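PDB 1QLW: esterase from Alcaligenes sp., which is a carboxylic ester hydrolase of the alpha/beta hydrolase fold, probably cleaving ester bonds by the mechanism general to that family. Local coordinates for residues I144-F155 against G253-W262; I246-D254 against R265-L276. All coordinates share one frame; numbering follows the deposited sequence.

Contact 1 of 2, residues I144-F155 against G253-W262; sequences IFRFGPRYPDAF and GDHIEEFPRW
R146 meets the loop 253-262 with both its polar end and its aliphatic shaft. NE and NH2 both donate to D254 O, at 2.9 Å from R146 NE and 3.0 Å from R146 NH2. This side-on grip keeps D254 O near the guanidinium plane. The R146 side chain bends at chi3 (-49°) to turn that edge onto the carbonyl. R146 NH1 forms a salt bridge with E230. A third hydrogen bond across the contact runs from W262 NE1 to I144 O, 2.8 Å, in the carbonyl plane.

R146 CZ lies over the five-membered ring of W262, 4.6 Å from its centroid, with the planes 75° apart: a cation-pi contact with a nearly upright guanidinium. I256 CD1 sits over the centre of one guanidinium face, 3.4 Å from R146 CZ. R146 CG makes a CH-pi contact over F259, 3.8 Å from the ring centroid. I144 CG1 lies over a face of the R261 guanidinium, whose NH1 hydrogen-bonds K38 O of the second subunit.

The aromatic part is a face-to-face stack of F155 on H255, centroids 3.6 Å apart and planes 2° apart. H255 is held at both nitrogens: ND1 donates to E258 OE2, 2.9 Å, and NE2 hydrogen-bonds D157 OD1. This fixes the turn of the ring under F155. F259 CE1 meets the F155 ring at its edge.

R146 has positive phi in a Schellman motif ending helix 138-144. The helix end and the loop after it pack on the loop following strand 248-252, at the C-terminal edge of the parallel strands of an alpha/beta hydrolase sheet.

Contact 2 of 2, residues I246-D254 against R265-L276; sequences IPVLVVFGD and RLKACHAFIDAL. With SO4 (sulfate ion), chain D.
The contact belongs to a beta-alpha-beta unit, in which V248, V250 and F252 of strand 248-252 pack on helix 263-278 before the chain enters strand 283-287. The axes of strand 248-252 and of helix segment 265-276 run nearly antiparallel, at 161°, and approach to 10.1 Å.

V248 meets the later helix turns with both methyls. V248 CG2 touches L276 CD2 at 3.8 Å, and V248 CG1 lies 3.9 Å from I273 CD1 and reaches the edge of the F272 ring. V250 follows, with CG2 against I273 CD1 and CG1 4.2 Å from C269 CB.

Every second strand residue faces the helix, as in the layered alpha/beta hydrolase core. L249 points to the other side of the sheet and touches W316 of helix 306-319.

F252 ends the row. With CG anti to the backbone N (chi1 174°), the L266 side chain carries CD1 over one face of the F252 ring, 4.0 Å from the centroid. C269 SG, disulfide-bonded to C234, comes to the ring edge, 3.9 Å from F252 CE1. Replacing F252 with an alanine would probably open a gap between L266 and C269 and leave the L266 methyl without its ring face.

R265 extends away from the strand, and its NH2 hydrogen-bonds O1 of a sulfate, probably from the crystallisation liquor, at 2.9 Å; the sulfate also hydrogen-bonds S206 OG.

Overall arrangement
Contact 2 uses strand 248-252 itself and contact 1 the loop that follows; their segments overlap at G253 and D254. Contact 2 is buried: strand and helix meet within the layered fold through methyls, a ring and a sulfur. Contact 1 lies further out, about 20 Å away between centres, and joins the end of helix 138-144 and its following loop to the loop 253-262. It is only partly buried and borders the second subunit. Its chemistry is mixed: charge, hydrogen bonds and stacked rings. The two touch where I256 CG2 packs on L266 CD2 at 3.9 Å, and where W262 meets F252. The loop 253-262 leads from the strand to the helix of contact 2.

Contact 1 of 2, residues I144-F155 against G253-W262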
loop_
_atom_site.group_PDB
_atom_site.type_symbol
_atom_site.label_atom_id
_atom_site.label_comp_id
_atom_site.label_asym_id
_atom_site.label_seq_id
_atom_site.Cartn_x
_atom_site.Cartn_y
_atom_site.Cartn_z
ATOM N N ILE A 144 -18.749 11.080 10.512
ATOM C CA ILE A 144 -17.466 11.787 10.500
ATOM C C ILE A 144 -17.223 12.470 9.161
ATOM O O ILE A 144 -16.732 13.599 9.083
ATOM C CB ILE A 144 -16.305 10.821 10.811
ATOM C CG1 ILE A 144 -16.448 10.320 12.249
ATOM C CG2 ILE A 144 -14.950 11.481 10.581
ATOM C CD1 ILE A 144 -15.611 9.116 12.619
ATOM N N PHE A 145 -17.619 11.792 8.081
ATOM C CA PHE A 145 -17.399 12.295 6.742
ATOM C C PHE A 145 -18.499 13.233 6.265
ATOM O O PHE A 145 -18.368 13.831 5.196
ATOM C CB PHE A 145 -17.232 11.144 5.759
ATOM C CG PHE A 145 -16.039 10.252 5.993
ATOM C CD1 PHE A 145 -14.948 10.638 6.767
ATOM C CD2 PHE A 145 -15.991 9.003 5.408
ATOM C CE1 PHE A 145 -13.855 9.820 6.952
ATOM C CE2 PHE A 145 -14.901 8.168 5.584
ATOM C CZ PHE A 145 -13.840 8.571 6.350
ATOM N N ARG A 146 -19.569 13.369 7.048
ATOM C CA ARG A 146 -20.670 14.268 6.782
ATOM C C ARG A 146 -21.402 13.883 5.500
ATOM O O ARG A 146 -21.861 14.757 4.743
ATOM C CB ARG A 146 -20.236 15.741 6.756
ATOM C CG ARG A 146 -19.462 16.170 7.984
ATOM C CD ARG A 146 -19.343 17.691 8.106
ATOM N NE ARG A 146 -18.907 18.310 6.865
ATOM C CZ ARG A 146 -17.664 18.291 6.401
ATOM N NH1 ARG A 146 -16.675 17.783 7.147
ATOM N NH2 ARG A 146 -17.399 18.779 5.193
ATOM N N PHE A 147 -21.654 12.589 5.326
ATOM C CA PHE A 147 -22.461 12.165 4.198
ATOM C C PHE A 147 -23.954 12.421 4.424
ATOM O O PHE A 147 -24.709 12.511 3.473
ATOM C CB PHE A 147 -22.246 10.681 3.924
ATOM C CG PHE A 147 -20.861 10.306 3.451
ATOM C CD1 PHE A 147 -19.968 11.232 2.943
ATOM C CD2 PHE A 147 -20.481 8.980 3.533
ATOM C CE1 PHE A 147 -18.713 10.833 2.514
ATOM C CE2 PHE A 147 -19.235 8.574 3.093
ATOM C CZ PHE A 147 -18.347 9.497 2.576
ATOM N N GLY A 148 -24.337 12.475 5.688
ATOM C CA GLY A 148 -25.732 12.715 6.080
ATOM C C GLY A 148 -25.724 12.800 7.590
ATOM O O GLY A 148 -24.698 12.681 8.237
ATOM N N PRO A 149 -26.894 13.054 8.160
ATOM C CA PRO A 149 -26.976 13.289 9.596
ATOM C C PRO A 149 -26.628 12.087 10.442
ATOM O O PRO A 149 -26.024 12.176 11.520
ATOM C CB PRO A 149 -28.406 13.783 9.799
ATOM C CG PRO A 149 -29.183 13.315 8.613
ATOM C CD PRO A 149 -28.192 13.255 7.480
ATOM N N ARG A 150 -26.972 10.910 9.930
ATOM C CA ARG A 150 -26.753 9.651 10.609
ATOM C C ARG A 150 -26.941 8.537 9.586
ATOM O O ARG A 150 -27.621 8.697 8.569
ATOM C CB ARG A 150 -27.741 9.471 11.756
ATOM C CG ARG A 150 -29.187 9.410 11.284
ATOM C CD ARG A 150 -30.138 9.607 12.459
ATOM N NE ARG A 150 -30.078 10.975 12.961
ATOM C CZ ARG A 150 -30.585 12.067 12.408
ATOM N NH1 ARG A 150 -31.258 12.024 11.267
ATOM N NH2 ARG A 150 -30.430 13.246 13.009
ATOM N N TYR A 151 -26.225 7.444 9.798
ATOM C CA TYR A 151 -26.282 6.337 8.854
ATOM C C TYR A 151 -27.662 5.696 8.878
ATOM O O TYR A 151 -28.255 5.519 9.962
ATOM C CB TYR A 151 -25.222 5.326 9.326
ATOM C CG TYR A 151 -25.137 4.095 8.475
ATOM C CD1 TYR A 151 -24.402 4.040 7.311
ATOM C CD2 TYR A 151 -25.817 2.954 8.897
ATOM C CE1 TYR A 151 -24.342 2.840 6.585
ATOM C CE2 TYR A 151 -25.783 1.781 8.200
ATOM C CZ TYR A 151 -25.066 1.746 7.035
ATOM O OH TYR A 151 -24.986 0.546 6.353
ATOM N N PRO A 152 -28.214 5.296 7.735
ATOM C CA PRO A 152 -27.682 5.382 6.400
ATOM C C PRO A 152 -28.403 6.426 5.544
ATOM O O PRO A 152 -28.675 6.206 4.369
ATOM C CB PRO A 152 -27.986 3.968 5.872
ATOM C CG PRO A 152 -29.338 3.684 6.434
ATOM C CD PRO A 152 -29.452 4.458 7.724
ATOM N N ASP A 153 -28.708 7.566 6.142
ATOM C CA ASP A 153 -29.415 8.634 5.442
ATOM C C ASP A 153 -28.453 9.690 4.919
ATOM O O ASP A 153 -27.691 10.263 5.683
ATOM C CB ASP A 153 -30.417 9.269 6.391
ATOM C CG ASP A 153 -31.615 8.361 6.625
ATOM O OD1 ASP A 153 -32.008 7.606 5.711
ATOM O OD2 ASP A 153 -32.147 8.426 7.748
ATOM N N ALA A 154 -28.435 9.866 3.605
ATOM C CA ALA A 154 -27.531 10.812 2.981
ATOM C C ALA A 154 -28.191 12.178 2.802
ATOM O O ALA A 154 -29.390 12.279 2.532
ATOM C CB ALA A 154 -27.135 10.345 1.582
ATOM N N PHE A 155 -27.386 13.225 2.887
ATOM C CA PHE A 155 -27.860 14.544 2.487
ATOM C C PHE A 155 -28.265 14.468 1.016
ATOM O O PHE A 155 -27.535 13.892 0.201
ATOM C CB PHE A 155 -26.819 15.633 2.678
ATOM C CG PHE A 155 -26.427 15.906 4.104
ATOM C CD1 PHE A 155 -27.421 16.285 5.010
ATOM C CD2 PHE A 155 -25.128 15.803 4.553
ATOM C CE1 PHE A 155 -27.098 16.536 6.332
ATOM C CE2 PHE A 155 -24.803 16.053 5.865
ATOM C CZ PHE A 155 -25.796 16.426 6.764
ATOM N N GLY A 253 -15.225 21.942 3.254
ATOM C CA GLY A 253 -16.404 21.652 2.493
ATOM C C GLY A 253 -17.696 22.171 3.082
ATOM O O GLY A 253 -17.761 23.260 3.663
ATOM N N ASP A 254 -18.754 21.386 2.909
ATOM C CA ASP A 254 -20.098 21.786 3.299
ATOM C C ASP A 254 -20.697 20.943 4.389
ATOM O O ASP A 254 -20.090 19.975 4.875
ATOM C CB ASP A 254 -20.975 21.822 2.043
ATOM C CG ASP A 254 -22.133 22.791 2.062
ATOM O OD1 ASP A 254 -22.396 23.471 3.074
ATOM O OD2 ASP A 254 -22.798 22.872 1.001
ATOM N N HIS A 255 -21.889 21.340 4.837
ATOM C CA HIS A 255 -22.597 20.706 5.930
ATOM C C HIS A 255 -21.748 20.715 7.199
ATOM O O HIS A 255 -21.884 19.855 8.066
ATOM C CB HIS A 255 -23.092 19.296 5.630
ATOM C CG HIS A 255 -24.153 19.249 4.583
ATOM N ND1 HIS A 255 -25.475 19.503 4.881
ATOM C CD2 HIS A 255 -24.102 18.958 3.265
ATOM C CE1 HIS A 255 -26.193 19.389 3.764
ATOM N NE2 HIS A 255 -25.379 19.063 2.772
ATOM N N ILE A 256 -20.952 21.779 7.397
ATOM C CA ILE A 256 -20.086 21.828 8.559
ATOM C C ILE A 256 -20.849 22.148 9.830
ATOM O O ILE A 256 -20.633 21.575 10.903
ATOM C CB ILE A 256 -18.994 22.908 8.359
ATOM C CG1 ILE A 256 -18.015 22.522 7.242
ATOM C CG2 ILE A 256 -18.266 23.241 9.652
ATOM C CD1 ILE A 256 -17.061 21.411 7.625
ATOM N N GLU A 257 -21.732 23.141 9.743
ATOM C CA GLU A 257 -22.376 23.701 10.912
ATOM C C GLU A 257 -23.161 22.750 11.770
ATOM O O GLU A 257 -23.140 22.890 13.006
ATOM C CB GLU A 257 -23.254 24.902 10.499
ATOM C CG GLU A 257 -22.348 26.120 10.390
ATOM C CD GLU A 257 -21.844 26.680 9.113
ATOM O OE1 GLU A 257 -22.852 27.037 8.404
ATOM O OE2 GLU A 257 -20.719 26.651 8.551
ATOM N N GLU A 258 -23.735 21.714 11.158
ATOM C CA GLU A 258 -24.578 20.818 11.935
ATOM C C GLU A 258 -23.813 19.705 12.613
ATOM O O GLU A 258 -24.445 18.930 13.337
ATOM C CB GLU A 258 -25.705 20.294 11.054
ATOM C CG GLU A 258 -25.254 19.493 9.854
ATOM C CD GLU A 258 -26.289 19.386 8.751
ATOM O OE1 GLU A 258 -27.230 18.579 8.949
ATOM O OE2 GLU A 258 -26.153 20.041 7.685
ATOM N N PHE A 259 -22.497 19.639 12.459
ATOM C CA PHE A 259 -21.710 18.618 13.136
ATOM C C PHE A 259 -20.802 19.238 14.181
ATOM O O PHE A 259 -19.818 19.914 13.839
ATOM C CB PHE A 259 -20.868 17.837 12.103
ATOM C CG PHE A 259 -21.698 16.994 11.178
ATOM C CD1 PHE A 259 -22.224 17.520 10.023
ATOM C CD2 PHE A 259 -21.957 15.654 11.443
ATOM C CE1 PHE A 259 -22.993 16.754 9.163
ATOM C CE2 PHE A 259 -22.738 14.892 10.598
ATOM C CZ PHE A 259 -23.256 15.444 9.450
ATOM N N PRO A 260 -21.022 18.916 15.449
ATOM C CA PRO A 260 -20.153 19.418 16.512
ATOM C C PRO A 260 -18.706 18.987 16.372
ATOM O O PRO A 260 -17.831 19.687 16.921
ATOM C CB PRO A 260 -20.803 18.955 17.807
ATOM C CG PRO A 260 -22.213 18.663 17.446
ATOM C CD PRO A 260 -22.200 18.211 16.002
ATOM N N ARG A 261 -18.383 17.921 15.649
ATOM C CA ARG A 261 -17.013 17.476 15.433
ATOM C C ARG A 261 -16.297 18.522 14.572
ATOM O O ARG A 261 -15.095 18.742 14.700
ATOM C CB ARG A 261 -16.935 16.101 14.753
ATOM C CG ARG A 261 -15.600 15.372 14.712
ATOM C CD ARG A 261 -15.608 14.082 13.920
ATOM N NE ARG A 261 -14.493 13.160 14.064
ATOM C CZ ARG A 261 -14.395 12.125 14.890
ATOM N NH1 ARG A 261 -15.389 11.821 15.721
ATOM N NH2 ARG A 261 -13.312 11.345 14.878
ATOM N N TRP A 262 -17.021 19.164 13.661
ATOM C CA TRP A 262 -16.438 19.944 12.598
ATOM C C TRP A 262 -16.561 21.447 12.729
ATOM O O TRP A 262 -15.620 22.163 12.394
ATOM C CB TRP A 262 -16.995 19.522 11.222
ATOM C CG TRP A 262 -16.427 18.198 10.814
ATOM C CD1 TRP A 262 -17.027 16.978 10.723
ATOM C CD2 TRP A 262 -15.044 17.977 10.472
ATOM N NE1 TRP A 262 -16.117 16.026 10.335
ATOM C CE2 TRP A 262 -14.892 16.622 10.170
ATOM C CE3 TRP A 262 -13.935 18.835 10.385
ATOM C CZ2 TRP A 262 -13.651 16.088 9.794
ATOM C CZ3 TRP A 262 -12.715 18.298 10.017
ATOM C CH2 TRP A 262 -12.585 16.943 9.728
#

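Contact 2 of 2, residues I246-D254 against R265-L276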
loop_
_atom_site.group_PDB
_atom_site.type_symbol
_atom_site.label_atom_id
_atom_site.label_comp_id
_atom_site.label_asym_id
_atom_site.label_seq_id
_atom_site.Cartn_x
_atom_site.Cartn_y
_atom_site.Cartn_z
ATOM N N ILE A 246 5.910 30.436 4.469
ATOM C CA ILE A 246 5.340 29.299 3.739
ATOM C C ILE A 246 3.872 29.590 3.469
ATOM O O ILE A 246 3.092 29.627 4.427
ATOM C CB ILE A 246 5.474 28.010 4.578
ATOM C CG1 ILE A 246 6.944 27.671 4.831
ATOM C CG2 ILE A 246 4.798 26.837 3.885
ATOM C CD1 ILE A 246 7.165 26.637 5.910
ATOM N N PRO A 247 3.454 29.789 2.235
ATOM C CA PRO A 247 2.032 30.034 1.958
ATOM C C PRO A 247 1.214 28.825 2.388
ATOM O O PRO A 247 1.621 27.677 2.192
ATOM C CB PRO A 247 1.979 30.304 0.470
ATOM C CG PRO A 247 3.371 30.663 0.069
ATOM C CD PRO A 247 4.262 29.870 1.004
ATOM N N VAL A 248 0.026 29.112 2.925
ATOM C CA VAL A 248 -0.873 28.099 3.443
ATOM C C VAL A 248 -2.292 28.250 2.915
ATOM O O VAL A 248 -2.848 29.337 2.916
ATOM C CB VAL A 248 -0.945 28.179 4.985
ATOM C CG1 VAL A 248 -1.987 27.241 5.569
ATOM C CG2 VAL A 248 0.419 27.964 5.625
ATOM N N LEU A 249 -2.848 27.106 2.488
ATOM C CA LEU A 249 -4.232 27.015 2.082
ATOM C C LEU A 249 -4.926 25.950 2.924
ATOM O O LEU A 249 -4.425 24.822 2.967
ATOM C CB LEU A 249 -4.346 26.636 0.601
ATOM C CG LEU A 249 -5.769 26.470 0.073
ATOM C CD1 LEU A 249 -6.529 27.789 0.068
ATOM C CD2 LEU A 249 -5.750 25.887 -1.336
ATOM N N VAL A 250 -6.020 26.300 3.578
ATOM C CA VAL A 250 -6.821 25.339 4.340
ATOM C C VAL A 250 -8.173 25.285 3.641
ATOM O O VAL A 250 -8.770 26.328 3.386
ATOM C CB VAL A 250 -6.936 25.730 5.819
ATOM C CG1 VAL A 250 -7.906 24.818 6.545
ATOM C CG2 VAL A 250 -5.556 25.740 6.473
ATOM N N VAL A 251 -8.674 24.087 3.334
ATOM C CA VAL A 251 -9.893 23.930 2.555
ATOM C C VAL A 251 -10.960 23.207 3.369
ATOM O O VAL A 251 -10.697 22.144 3.941
ATOM C CB VAL A 251 -9.630 23.122 1.263
ATOM C CG1 VAL A 251 -10.883 23.118 0.389
ATOM C CG2 VAL A 251 -8.446 23.674 0.490
ATOM N N PHE A 252 -12.167 23.772 3.400
ATOM C CA PHE A 252 -13.309 23.158 4.056
ATOM C C PHE A 252 -14.489 23.035 3.097
ATOM O O PHE A 252 -14.724 23.909 2.258
ATOM C CB PHE A 252 -13.775 23.901 5.319
ATOM C CG PHE A 252 -12.955 23.553 6.538
ATOM C CD1 PHE A 252 -11.747 24.151 6.826
ATOM C CD2 PHE A 252 -13.443 22.618 7.447
ATOM C CE1 PHE A 252 -11.023 23.807 7.959
ATOM C CE2 PHE A 252 -12.717 22.257 8.567
ATOM C CZ PHE A 252 -11.503 22.858 8.839
ATOM N N GLY A 253 -15.225 21.942 3.254
ATOM C CA GLY A 253 -16.404 21.652 2.493
ATOM C C GLY A 253 -17.696 22.171 3.082
ATOM O O GLY A 253 -17.761 23.260 3.663
ATOM N N ASP A 254 -18.754 21.386 2.909
ATOM C CA ASP A 254 -20.098 21.786 3.299
ATOM C C ASP A 254 -20.697 20.943 4.389
ATOM O O ASP A 254 -20.090 19.975 4.875
ATOM C CB ASP A 254 -20.975 21.822 2.043
ATOM C CG ASP A 254 -22.133 22.791 2.062
ATOM O OD1 ASP A 254 -22.396 23.471 3.074
ATOM O OD2 ASP A 254 -22.798 22.872 1.001
ATOM N N ARG A 265 -13.653 23.141 14.406
ATOM C CA ARG A 265 -12.401 23.003 13.666
ATOM C C ARG A 265 -12.294 24.083 12.596
ATOM O O ARG A 265 -11.224 24.675 12.405
ATOM C CB ARG A 265 -12.295 21.614 13.054
ATOM C CG ARG A 265 -12.124 20.523 14.088
ATOM C CD ARG A 265 -12.101 19.154 13.446
ATOM N NE ARG A 265 -11.655 18.124 14.372
ATOM C CZ ARG A 265 -11.653 16.832 14.024
ATOM N NH1 ARG A 265 -12.111 16.409 12.858
ATOM N NH2 ARG A 265 -11.161 15.961 14.890
ATOM N N LEU A 266 -13.403 24.364 11.914
ATOM C CA LEU A 266 -13.407 25.455 10.933
ATOM C C LEU A 266 -13.091 26.777 11.614
ATOM O O LEU A 266 -12.260 27.565 11.166
ATOM C CB LEU A 266 -14.773 25.483 10.250
ATOM C CG LEU A 266 -15.042 26.645 9.291
ATOM C CD1 LEU A 266 -13.989 26.769 8.204
ATOM C CD2 LEU A 266 -16.431 26.512 8.698
ATOM N N LYS A 267 -13.731 27.046 12.762
ATOM C CA LYS A 267 -13.491 28.285 13.500
ATOM C C LYS A 267 -12.043 28.428 13.941
ATOM O O LYS A 267 -11.422 29.490 13.813
ATOM C CB LYS A 267 -14.403 28.265 14.726
ATOM C CG LYS A 267 -14.607 29.516 15.524
ATOM C CD LYS A 267 -15.814 29.250 16.440
ATOM C CE LYS A 267 -15.794 30.240 17.587
ATOM N NZ LYS A 267 -16.921 29.948 18.511
ATOM N N ALA A 268 -11.475 27.353 14.487
ATOM C CA ALA A 268 -10.087 27.364 14.931
ATOM C C ALA A 268 -9.138 27.573 13.758
ATOM O O ALA A 268 -8.127 28.246 13.912
ATOM C CB ALA A 268 -9.743 26.071 15.651
ATOM N N CYS A 269 -9.443 26.985 12.605
ATOM C CA CYS A 269 -8.576 27.198 11.444
ATOM C C CYS A 269 -8.625 28.651 11.004
ATOM O O CYS A 269 -7.586 29.190 10.612
ATOM C CB CYS A 269 -8.947 26.219 10.349
ATOM S SG CYS A 269 -8.366 24.547 10.717
ATOM N N HIS A 270 -9.771 29.320 11.088
ATOM C CA HIS A 270 -9.797 30.757 10.802
ATOM C C HIS A 270 -8.891 31.520 11.764
ATOM O O HIS A 270 -8.211 32.456 11.344
ATOM C CB HIS A 270 -11.203 31.333 10.941
ATOM C CG HIS A 270 -12.055 31.126 9.736
ATOM N ND1 HIS A 270 -11.793 31.704 8.513
ATOM C CD2 HIS A 270 -13.217 30.427 9.601
ATOM C CE1 HIS A 270 -12.769 31.396 7.678
ATOM N NE2 HIS A 270 -13.636 30.609 8.308
ATOM N N ALA A 271 -8.900 31.166 13.042
ATOM C CA ALA A 271 -8.071 31.902 14.009
ATOM C C ALA A 271 -6.608 31.782 13.585
ATOM O O ALA A 271 -5.853 32.742 13.681
ATOM C CB ALA A 271 -8.319 31.418 15.405
ATOM N N PHE A 272 -6.196 30.586 13.177
ATOM C CA PHE A 272 -4.845 30.357 12.689
ATOM C C PHE A 272 -4.536 31.195 11.468
ATOM O O PHE A 272 -3.520 31.886 11.442
ATOM C CB PHE A 272 -4.677 28.853 12.382
ATOM C CG PHE A 272 -3.492 28.538 11.525
ATOM C CD1 PHE A 272 -2.210 28.856 11.913
ATOM C CD2 PHE A 272 -3.751 27.930 10.299
ATOM C CE1 PHE A 272 -1.156 28.547 11.049
ATOM C CE2 PHE A 272 -2.704 27.608 9.460
ATOM C CZ PHE A 272 -1.428 27.944 9.839
ATOM N N ILE A 273 -5.370 31.101 10.447
ATOM C CA ILE A 273 -5.109 31.821 9.201
ATOM C C ILE A 273 -5.054 33.313 9.443
ATOM O O ILE A 273 -4.170 33.998 8.914
ATOM C CB ILE A 273 -6.172 31.442 8.168
ATOM C CG1 ILE A 273 -6.019 29.977 7.712
ATOM C CG2 ILE A 273 -6.135 32.389 6.970
ATOM C CD1 ILE A 273 -4.743 29.682 6.946
ATOM N N ASP A 274 -5.989 33.845 10.216
ATOM C CA ASP A 274 -5.969 35.275 10.505
ATOM C C ASP A 274 -4.709 35.675 11.238
ATOM O O ASP A 274 -4.122 36.721 10.938
ATOM C CB ASP A 274 -7.212 35.643 11.325
ATOM C CG ASP A 274 -8.492 35.515 10.528
ATOM O OD1 ASP A 274 -8.469 35.405 9.285
ATOM O OD2 ASP A 274 -9.549 35.546 11.191
ATOM N N ALA A 275 -4.290 34.885 12.224
ATOM C CA ALA A 275 -3.046 35.152 12.938
ATOM C C ALA A 275 -1.845 35.109 12.005
ATOM O O ALA A 275 -0.936 35.934 12.124
ATOM C CB ALA A 275 -2.853 34.179 14.086
ATOM N N LEU A 276 -1.840 34.156 11.082
ATOM C CA LEU A 276 -0.753 34.023 10.126
ATOM C C LEU A 276 -0.651 35.263 9.248
ATOM O O LEU A 276 0.434 35.824 9.048
ATOM C CB LEU A 276 -0.983 32.769 9.290
ATOM C CG LEU A 276 0.087 32.469 8.242
ATOM C CD1 LEU A 276 1.442 32.213 8.878
ATOM C CD2 LEU A 276 -0.348 31.258 7.413
HETATM S S SO4 D . -9.028 13.552 12.904
HETATM O O1 SO4 D . -10.139 13.450 13.929
HETATM O O2 SO4 D . -9.557 14.429 11.788
HETATM O O3 SO4 D . -8.739 12.171 12.409
HETATM O O4 SO4 D . -7.845 14.232 13.489
#